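PDB 6JD6: ankyrin repeat domain-containing protein EMB506, chloroplastic from Arabidopsis thaliana, which takes part in early proplastid differentiation during embryo development, is required for correct leaf margin development, and pairs with the ankyrin-repeat protein AKR. Local coordinates for residues A[153-158]-A[188-193]; A[120-125]-A[157-163]. One frame throughout, in Å; residues are numbered along the deposited sequence.

Contact 1 (A[153-158]-A[188-193]); sequences IIGKKE and VGALQT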
ATOM      1  N   ILE A 153      -3.723   3.493  -4.362  1.00 37.20           N
ATOM      2  CA  ILE A 153      -4.447   2.322  -4.845  1.00 35.08           C
ATOM      3  C   ILE A 153      -3.947   1.063  -4.145  1.00 33.71           C
ATOM      4  O   ILE A 153      -4.739   0.236  -3.707  1.00 36.57           O
ATOM      5  CB  ILE A 153      -4.328   2.192  -6.374  1.00 33.82           C
ATOM      6  CG1 ILE A 153      -5.083   3.343  -7.046  1.00 34.62           C
ATOM      7  CG2 ILE A 153      -4.878   0.866  -6.844  1.00 32.63           C
ATOM      8  CD1 ILE A 153      -4.918   3.394  -8.541  1.00 36.39           C
ATOM      9  N   ILE A 154      -2.629   0.938  -4.029  1.00 32.41           N
ATOM     10  CA  ILE A 154      -2.008  -0.158  -3.291  1.00 33.79           C
ATOM     11  C   ILE A 154      -2.519  -0.215  -1.845  1.00 40.06           C
ATOM     12  O   ILE A 154      -2.628  -1.292  -1.253  1.00 43.17           O
ATOM     13  CB  ILE A 154      -0.471  -0.029  -3.324  1.00 32.57           C
ATOM     14  CG1 ILE A 154       0.047  -0.264  -4.747  1.00 32.27           C
ATOM     15  CG2 ILE A 154       0.196  -1.002  -2.353  1.00 33.33           C
ATOM     16  CD1 ILE A 154       1.521   0.047  -4.920  1.00 31.33           C
ATOM     17  N   GLY A 155      -2.860   0.948  -1.291  1.00 38.68           N
ATOM     18  CA  GLY A 155      -3.411   1.027   0.051  1.00 33.78           C
ATOM     19  C   GLY A 155      -4.927   0.972   0.054  1.00 34.95           C
ATOM     20  O   GLY A 155      -5.554   0.979   1.113  1.00 32.84           O
ATOM     21  N   LYS A 156      -5.518   0.908  -1.138  1.00 38.66           N
ATOM     22  CA  LYS A 156      -6.977   0.876  -1.287  1.00 41.40           C
ATOM     23  C   LYS A 156      -7.656   2.028  -0.533  1.00 43.22           C
ATOM     24  O   LYS A 156      -8.645   1.841   0.178  1.00 45.48           O
ATOM     25  CB  LYS A 156      -7.537  -0.490  -0.862  1.00 41.95           C
ATOM     26  CG  LYS A 156      -8.939  -0.795  -1.394  1.00 46.85           C
ATOM     27  CD  LYS A 156      -9.337  -2.234  -1.099  1.00 51.04           C
ATOM     28  CE  LYS A 156     -10.775  -2.513  -1.503  1.00 54.89           C
ATOM     29  NZ  LYS A 156     -11.733  -1.721  -0.691  1.00 59.70           N
ATOM     30  N   LYS A 157      -7.102   3.224  -0.695  1.00 43.48           N
ATOM     31  CA  LYS A 157      -7.653   4.436  -0.100  1.00 41.57           C
ATOM     32  C   LYS A 157      -8.555   5.127  -1.118  1.00 42.35           C
ATOM     33  O   LYS A 157      -8.157   6.102  -1.759  1.00 43.71           O
ATOM     34  CB  LYS A 157      -6.512   5.370   0.312  1.00 43.50           C
ATOM     35  CG  LYS A 157      -6.179   5.350   1.797  1.00 48.09           C
ATOM     36  CD  LYS A 157      -5.553   4.056   2.288  1.00 47.39           C
ATOM     37  CE  LYS A 157      -5.625   4.016   3.817  1.00 53.55           C
ATOM     38  NZ  LYS A 157      -4.559   3.217   4.498  1.00 50.11           N
ATOM     39  N   GLU A 158      -9.779   4.630  -1.254  0.80 41.37           N
ATOM     40  CA  GLU A 158     -10.604   4.965  -2.413  0.80 44.52           C
ATOM     41  C   GLU A 158     -11.058   6.426  -2.515  0.80 43.36           C
ATOM     42  O   GLU A 158     -11.185   6.956  -3.614  0.80 44.57           O
ATOM     43  CB  GLU A 158     -11.769   3.975  -2.554  0.80 47.31           C
ATOM     44  CG  GLU A 158     -11.286   2.548  -2.834  0.80 49.32           C
ATOM     45  CD  GLU A 158     -12.388   1.616  -3.308  0.80 53.84           C
ATOM     46  OE1 GLU A 158     -12.245   1.043  -4.408  0.80 51.82           O
ATOM     47  OE2 GLU A 158     -13.391   1.450  -2.581  0.80 59.22           O
ATOM     48  N   VAL A 188      -5.736  -5.443  -5.347  1.00 29.15           N
ATOM     49  CA  VAL A 188      -6.321  -5.213  -4.024  1.00 27.49           C
ATOM     50  C   VAL A 188      -7.837  -5.393  -4.038  1.00 29.62           C
ATOM     51  O   VAL A 188      -8.509  -5.144  -3.038  1.00 32.15           O
ATOM     52  CB  VAL A 188      -5.933  -3.827  -3.432  1.00 29.89           C
ATOM     53  CG1 VAL A 188      -4.416  -3.668  -3.413  1.00 31.05           C
ATOM     54  CG2 VAL A 188      -6.577  -2.692  -4.221  1.00 28.48           C
ATOM     55  N   GLY A 189      -8.366  -5.831  -5.176  1.00 29.37           N
ATOM     56  CA  GLY A 189      -9.789  -6.096  -5.316  1.00 31.10           C
ATOM     57  C   GLY A 189     -10.697  -4.889  -5.132  1.00 35.86           C
ATOM     58  O   GLY A 189     -11.800  -5.011  -4.596  1.00 35.21           O
ATOM     59  N   ALA A 190     -10.240  -3.723  -5.574  1.00 35.59           N
ATOM     60  CA  ALA A 190     -11.031  -2.499  -5.447  1.00 37.89           C
ATOM     61  C   ALA A 190     -11.954  -2.303  -6.647  1.00 38.51           C
ATOM     62  O   ALA A 190     -11.627  -1.562  -7.575  1.00 40.15           O
ATOM     63  CB  ALA A 190     -10.115  -1.293  -5.275  1.00 36.01           C
ATOM     64  N   LEU A 191     -13.107  -2.965  -6.616  1.00 36.23           N
ATOM     65  CA  LEU A 191     -14.058  -2.932  -7.725  1.00 39.45           C
ATOM     66  C   LEU A 191     -14.500  -1.515  -8.121  1.00 40.57           C
ATOM     67  O   LEU A 191     -14.613  -1.206  -9.307  1.00 42.17           O
ATOM     68  CB  LEU A 191     -15.281  -3.801  -7.405  1.00 41.36           C
ATOM     69  CG  LEU A 191     -16.413  -3.854  -8.438  1.00 44.89           C
ATOM     70  CD1 LEU A 191     -15.924  -4.402  -9.772  1.00 42.09           C
ATOM     71  CD2 LEU A 191     -17.582  -4.683  -7.918  1.00 46.41           C
ATOM     72  N   GLN A 192     -14.747  -0.658  -7.136  0.85 37.68           N
ATOM     73  CA  GLN A 192     -15.218   0.693  -7.431  0.85 40.46           C
ATOM     74  C   GLN A 192     -14.123   1.532  -8.081  0.85 37.43           C
ATOM     75  O   GLN A 192     -14.397   2.361  -8.943  0.85 37.90           O
ATOM     76  CB  GLN A 192     -15.754   1.384  -6.171  0.85 43.48           C
ATOM     77  CG  GLN A 192     -16.989   0.714  -5.589  0.85 47.50           C
ATOM     78  CD  GLN A 192     -18.116   0.580  -6.602  0.85 53.78           C
ATOM     79  OE1 GLN A 192     -18.548  -0.528  -6.923  0.85 55.11           O
ATOM     80  NE2 GLN A 192     -18.601   1.714  -7.105  0.85 55.25           N
ATOM     81  N   THR A 193     -12.882   1.304  -7.664  1.00 36.72           N
ATOM     82  CA  THR A 193     -11.734   1.969  -8.271  1.00 37.81           C
ATOM     83  C   THR A 193     -11.532   1.497  -9.711  1.00 37.42           C
ATOM     84  O   THR A 193     -11.227   2.294 -10.600  1.00 38.73           O
ATOM     85  CB  THR A 193     -10.457   1.736  -7.440  1.00 39.11           C
ATOM     86  OG1 THR A 193     -10.634   2.314  -6.142  1.00 41.94           O
ATOM     87  CG2 THR A 193      -9.242   2.372  -8.109  1.00 37.04           C
TER
HETATM   88  O   HOH W   1     -14.438  -1.005  -4.219  1.00 45.41           O
HETATM   89  O   HOH W   2     -11.824   5.184  -5.962  1.00 48.26           O

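Contact 2 (A[120-125]-A[157-163]); sequences ALSMQI and KEAVISH. With SO4 (sulfate ion), chain I.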
ATOM      1  N   ALA A 120      -1.345  10.399   1.515  1.00 37.00           N
ATOM      2  CA  ALA A 120      -2.392   9.619   0.862  1.00 36.00           C
ATOM      3  C   ALA A 120      -2.810   8.425   1.717  1.00 34.47           C
ATOM      4  O   ALA A 120      -3.998   8.192   1.933  1.00 36.29           O
ATOM      5  CB  ALA A 120      -1.934   9.154  -0.516  1.00 32.97           C
ATOM      6  N   LEU A 121      -1.831   7.666   2.201  1.00 32.86           N
ATOM      7  CA  LEU A 121      -2.126   6.473   2.986  1.00 33.58           C
ATOM      8  C   LEU A 121      -2.693   6.812   4.371  1.00 36.76           C
ATOM      9  O   LEU A 121      -3.366   5.987   4.991  1.00 37.67           O
ATOM     10  CB  LEU A 121      -0.889   5.578   3.100  1.00 32.07           C
ATOM     11  CG  LEU A 121      -0.397   4.918   1.802  1.00 32.64           C
ATOM     12  CD1 LEU A 121       0.890   4.153   2.038  1.00 30.75           C
ATOM     13  CD2 LEU A 121      -1.462   3.995   1.187  1.00 30.01           C
ATOM     14  N   SER A 122      -2.424   8.026   4.850  1.00 35.92           N
ATOM     15  CA  SER A 122      -2.968   8.478   6.129  1.00 34.61           C
ATOM     16  C   SER A 122      -4.203   9.356   5.952  1.00 37.52           C
ATOM     17  O   SER A 122      -4.653  10.005   6.902  1.00 37.48           O
ATOM     18  CB  SER A 122      -1.905   9.215   6.952  1.00 33.96           C
ATOM     19  OG  SER A 122      -0.924   8.313   7.441  1.00 34.30           O
ATOM     20  N   MET A 123      -4.740   9.376   4.733  1.00 37.19           N
ATOM     21  CA  MET A 123      -6.000  10.064   4.442  1.00 40.52           C
ATOM     22  C   MET A 123      -5.934  11.573   4.680  1.00 40.05           C
ATOM     23  O   MET A 123      -6.884  12.162   5.185  1.00 43.65           O
ATOM     24  CB  MET A 123      -7.136   9.473   5.284  1.00 45.01           C
ATOM     25  CG  MET A 123      -7.375   7.987   5.073  1.00 47.90           C
ATOM     26  SD  MET A 123      -8.183   7.673   3.497  1.00 91.67           S
ATOM     27  CE  MET A 123      -9.394   9.000   3.473  1.00 56.76           C
ATOM     28  N   GLN A 124      -4.821  12.197   4.315  1.00 38.40           N
ATOM     29  CA  GLN A 124      -4.644  13.627   4.545  1.00 37.59           C
ATOM     30  C   GLN A 124      -4.791  14.414   3.247  1.00 37.69           C
ATOM     31  O   GLN A 124      -3.815  14.945   2.715  1.00 38.15           O
ATOM     32  CB  GLN A 124      -3.278  13.898   5.177  1.00 36.31           C
ATOM     33  CG  GLN A 124      -3.100  13.300   6.568  1.00 36.50           C
ATOM     34  CD  GLN A 124      -3.705  14.160   7.670  1.00 37.98           C
ATOM     35  OE1 GLN A 124      -4.644  14.922   7.441  1.00 40.41           O
ATOM     36  NE2 GLN A 124      -3.157  14.044   8.876  1.00 36.36           N
ATOM     37  N   ILE A 125      -6.017  14.489   2.748  1.00 38.52           N
ATOM     38  CA  ILE A 125      -6.278  15.078   1.442  1.00 41.47           C
ATOM     39  C   ILE A 125      -5.899  16.561   1.361  1.00 43.97           C
ATOM     40  O   ILE A 125      -5.220  16.981   0.422  1.00 45.36           O
ATOM     41  CB  ILE A 125      -7.744  14.857   1.018  1.00 45.40           C
ATOM     42  CG1 ILE A 125      -7.958  13.387   0.646  1.00 45.15           C
ATOM     43  CG2 ILE A 125      -8.114  15.756  -0.150  1.00 48.16           C
ATOM     44  CD1 ILE A 125      -9.379  13.058   0.248  1.00 46.42           C
ATOM     45  N   LYS A 157      -7.102   3.224  -0.695  1.00 43.48           N
ATOM     46  CA  LYS A 157      -7.653   4.436  -0.100  1.00 41.57           C
ATOM     47  C   LYS A 157      -8.555   5.127  -1.118  1.00 42.35           C
ATOM     48  O   LYS A 157      -8.157   6.102  -1.759  1.00 43.71           O
ATOM     49  CB  LYS A 157      -6.512   5.370   0.312  1.00 43.50           C
ATOM     50  CG  LYS A 157      -6.179   5.350   1.797  1.00 48.09           C
ATOM     51  CD  LYS A 157      -5.553   4.056   2.288  1.00 47.39           C
ATOM     52  CE  LYS A 157      -5.625   4.016   3.817  1.00 53.55           C
ATOM     53  NZ  LYS A 157      -4.559   3.217   4.498  1.00 50.11           N
ATOM     54  N   GLU A 158      -9.779   4.630  -1.254  0.80 41.37           N
ATOM     55  CA  GLU A 158     -10.604   4.965  -2.413  0.80 44.52           C
ATOM     56  C   GLU A 158     -11.058   6.426  -2.515  0.80 43.36           C
ATOM     57  O   GLU A 158     -11.185   6.956  -3.614  0.80 44.57           O
ATOM     58  CB  GLU A 158     -11.769   3.975  -2.554  0.80 47.31           C
ATOM     59  CG  GLU A 158     -11.286   2.548  -2.834  0.80 49.32           C
ATOM     60  CD  GLU A 158     -12.388   1.616  -3.308  0.80 53.84           C
ATOM     61  OE1 GLU A 158     -12.245   1.043  -4.408  0.80 51.82           O
ATOM     62  OE2 GLU A 158     -13.391   1.450  -2.581  0.80 59.22           O
ATOM     63  N   ALA A 159     -11.275   7.082  -1.382  1.00 43.57           N
ATOM     64  CA  ALA A 159     -11.647   8.498  -1.392  1.00 43.71           C
ATOM     65  C   ALA A 159     -10.475   9.377  -1.832  1.00 45.58           C
ATOM     66  O   ALA A 159     -10.665  10.398  -2.494  1.00 49.52           O
ATOM     67  CB  ALA A 159     -12.154   8.931  -0.026  1.00 40.03           C
ATOM     68  N   VAL A 160      -9.266   8.976  -1.452  1.00 41.28           N
ATOM     69  CA  VAL A 160      -8.053   9.668  -1.873  1.00 39.29           C
ATOM     70  C   VAL A 160      -7.802   9.421  -3.362  1.00 38.20           C
ATOM     71  O   VAL A 160      -7.446  10.339  -4.105  1.00 36.45           O
ATOM     72  CB  VAL A 160      -6.835   9.202  -1.045  1.00 37.79           C
ATOM     73  CG1 VAL A 160      -5.542   9.747  -1.625  1.00 37.25           C
ATOM     74  CG2 VAL A 160      -6.994   9.631   0.411  1.00 37.27           C
ATOM     75  N   ILE A 161      -8.005   8.177  -3.789  1.00 35.02           N
ATOM     76  CA  ILE A 161      -7.873   7.804  -5.194  1.00 37.38           C
ATOM     77  C   ILE A 161      -8.730   8.685  -6.100  1.00 40.88           C
ATOM     78  O   ILE A 161      -8.224   9.291  -7.045  1.00 43.79           O
ATOM     79  CB  ILE A 161      -8.249   6.326  -5.411  1.00 37.96           C
ATOM     80  CG1 ILE A 161      -7.211   5.421  -4.747  1.00 36.55           C
ATOM     81  CG2 ILE A 161      -8.374   6.017  -6.903  1.00 37.90           C
ATOM     82  CD1 ILE A 161      -7.708   4.014  -4.463  1.00 37.33           C
ATOM     83  N   SER A 162     -10.022   8.774  -5.799  1.00 40.92           N
ATOM     84  CA  SER A 162     -10.934   9.552  -6.626  1.00 44.99           C
ATOM     85  C   SER A 162     -10.605  11.046  -6.590  1.00 45.42           C
ATOM     86  O   SER A 162     -10.794  11.749  -7.582  1.00 44.16           O
ATOM     87  CB  SER A 162     -12.387   9.312  -6.209  1.00 50.49           C
ATOM     88  OG  SER A 162     -12.631   9.803  -4.906  1.00 55.82           O
ATOM     89  N   HIS A 163     -10.112  11.523  -5.450  1.00 44.41           N
ATOM     90  CA  HIS A 163      -9.692  12.916  -5.328  1.00 43.97           C
ATOM     91  C   HIS A 163      -8.530  13.219  -6.268  1.00 41.90           C
ATOM     92  O   HIS A 163      -8.553  14.212  -6.991  1.00 44.11           O
ATOM     93  CB  HIS A 163      -9.284  13.242  -3.886  1.00 45.19           C
ATOM     94  CG  HIS A 163      -8.737  14.627  -3.718  1.00 45.65           C
ATOM     95  ND1 HIS A 163      -9.543  15.729  -3.538  1.00 47.89           N
ATOM     96  CD2 HIS A 163      -7.464  15.090  -3.721  1.00 45.91           C
ATOM     97  CE1 HIS A 163      -8.793  16.811  -3.430  1.00 47.46           C
ATOM     98  NE2 HIS A 163      -7.526  16.451  -3.538  1.00 47.32           N
TER
HETATM   99  S   SO4 I 307     -12.629  17.236  -4.124  1.00131.15           S
HETATM  100  O1  SO4 I 307     -14.058  17.517  -4.243  1.00133.46           O
HETATM  101  O2  SO4 I 307     -12.088  16.893  -5.437  1.00130.41           O
HETATM  102  O3  SO4 I 307     -11.947  18.419  -3.608  1.00131.80           O
HETATM  103  O4  SO4 I 307     -12.426  16.117  -3.207  1.00128.76           O

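Contact 1 (A[153-158]-A[188-193])
Glu-158 makes the strongest polar interactions here. Its OE1 accepts a hydrogen bond from Thr-193 OG1 at 2.7 Å and a weak one from Thr-193 N at 3.3 Å. Water 1 donates to Glu-158 OE1 and accepts from Gln-192 N, both at 3.0 Å. Water 2 donates to Glu-158 O at 3.0 Å and to Thr-193 OG1 at 3.1 Å. The carboxylate thus meets the first turn of helix 191-199, where backbone NH groups are still open. Further out, the Lys-156 side chain runs extended over the turn at 188-190, with CD 3.6 Å from Val-188 O and CE 4.0 Å from Ala-190 CB. The CA-to-CB bond of Val-188 points toward 153-158. Its CG2 lies 3.5 Å from Ile-153 O, and its CG1 lies 3.7 Å from Ile-154 O. Lys-156 and Gly-189 each close a helix in a Schellman motif. The chemistry implies a mixed joint between ankyrin repeats 2 and 3: van der Waals packing, partly against backbone carbonyls, beside a partly hydrated carboxylate bond.

Contact 2 (A[120-125]-A[157-163])
Lys-157 reaches back to the preceding repeat with an unusual bend. Its chi1 of -101° lies between wells and chi2 is p; chi3 and chi4 are t. The side chain therefore turns along the end of helix 115-121, and NZ donates a hydrogen bond to Leu-121 O at 3.1 Å. NZ also makes a weak hydrogen bond to the backbone of the partner ankyrin-repeat chain. On the way, Lys-157 CG passes 3.6 Å from Ala-120 O.

Met-123 is folded, with all three chi angles m. Its CA-to-CB bond points sideways, yet SD comes within 3.5 Å of Lys-157 CG and 3.8 Å of Val-160 CG2. Val-160, chi1 t, also places CG1 3.8 Å from Ala-120 CB. Ile-125 is m, t and its CA-to-CB bond points toward helix 158-166. Its CG1 packs 3.9 Å from Val-160 CG2. Its CG2 makes a CH-pi contact over the His-163 ring, 3.5 Å from the centroid and only 8° off the normal. Both ring nitrogens have partners in the crystal: NE2 bonds to Asp-129 OD1, and ND1 donates to O4 of a sulfate, probably from the crystallisation liquor, at 2.9 Å.

Met-123, with positive phi, closes the first helix of repeat 1 in a Schellman motif. A tight turn of this kind, packed on the second helix of the next repeat, is typical of the ankyrin helix-turn-helix stack.

The two contacts are successive joints of one ankyrin stack. Their centres lie about 10 Å apart. Contact 2 joins repeats 1 and 2; contact 1 joins repeats 2 and 3. Along the chain the segments alternate: 120-125, 153-158, 157-163, 188-193. Repeat 2 is the common member, through the consecutive helices 148-154 and 158-166. The contacts share Lys-157 and Glu-158, which face different neighbours: Lys-157 serves repeat 1 and Glu-158 serves repeat 3. Ile-161 also bridges them, with CD1 3.7 Å from Ile-153 CA and 3.8 Å from Thr-193 OG1. The turn and helix start of repeat 2 pack on the repeats before and after, so the stack is continuous. Both contacts also touch the partner ankyrin-repeat chain.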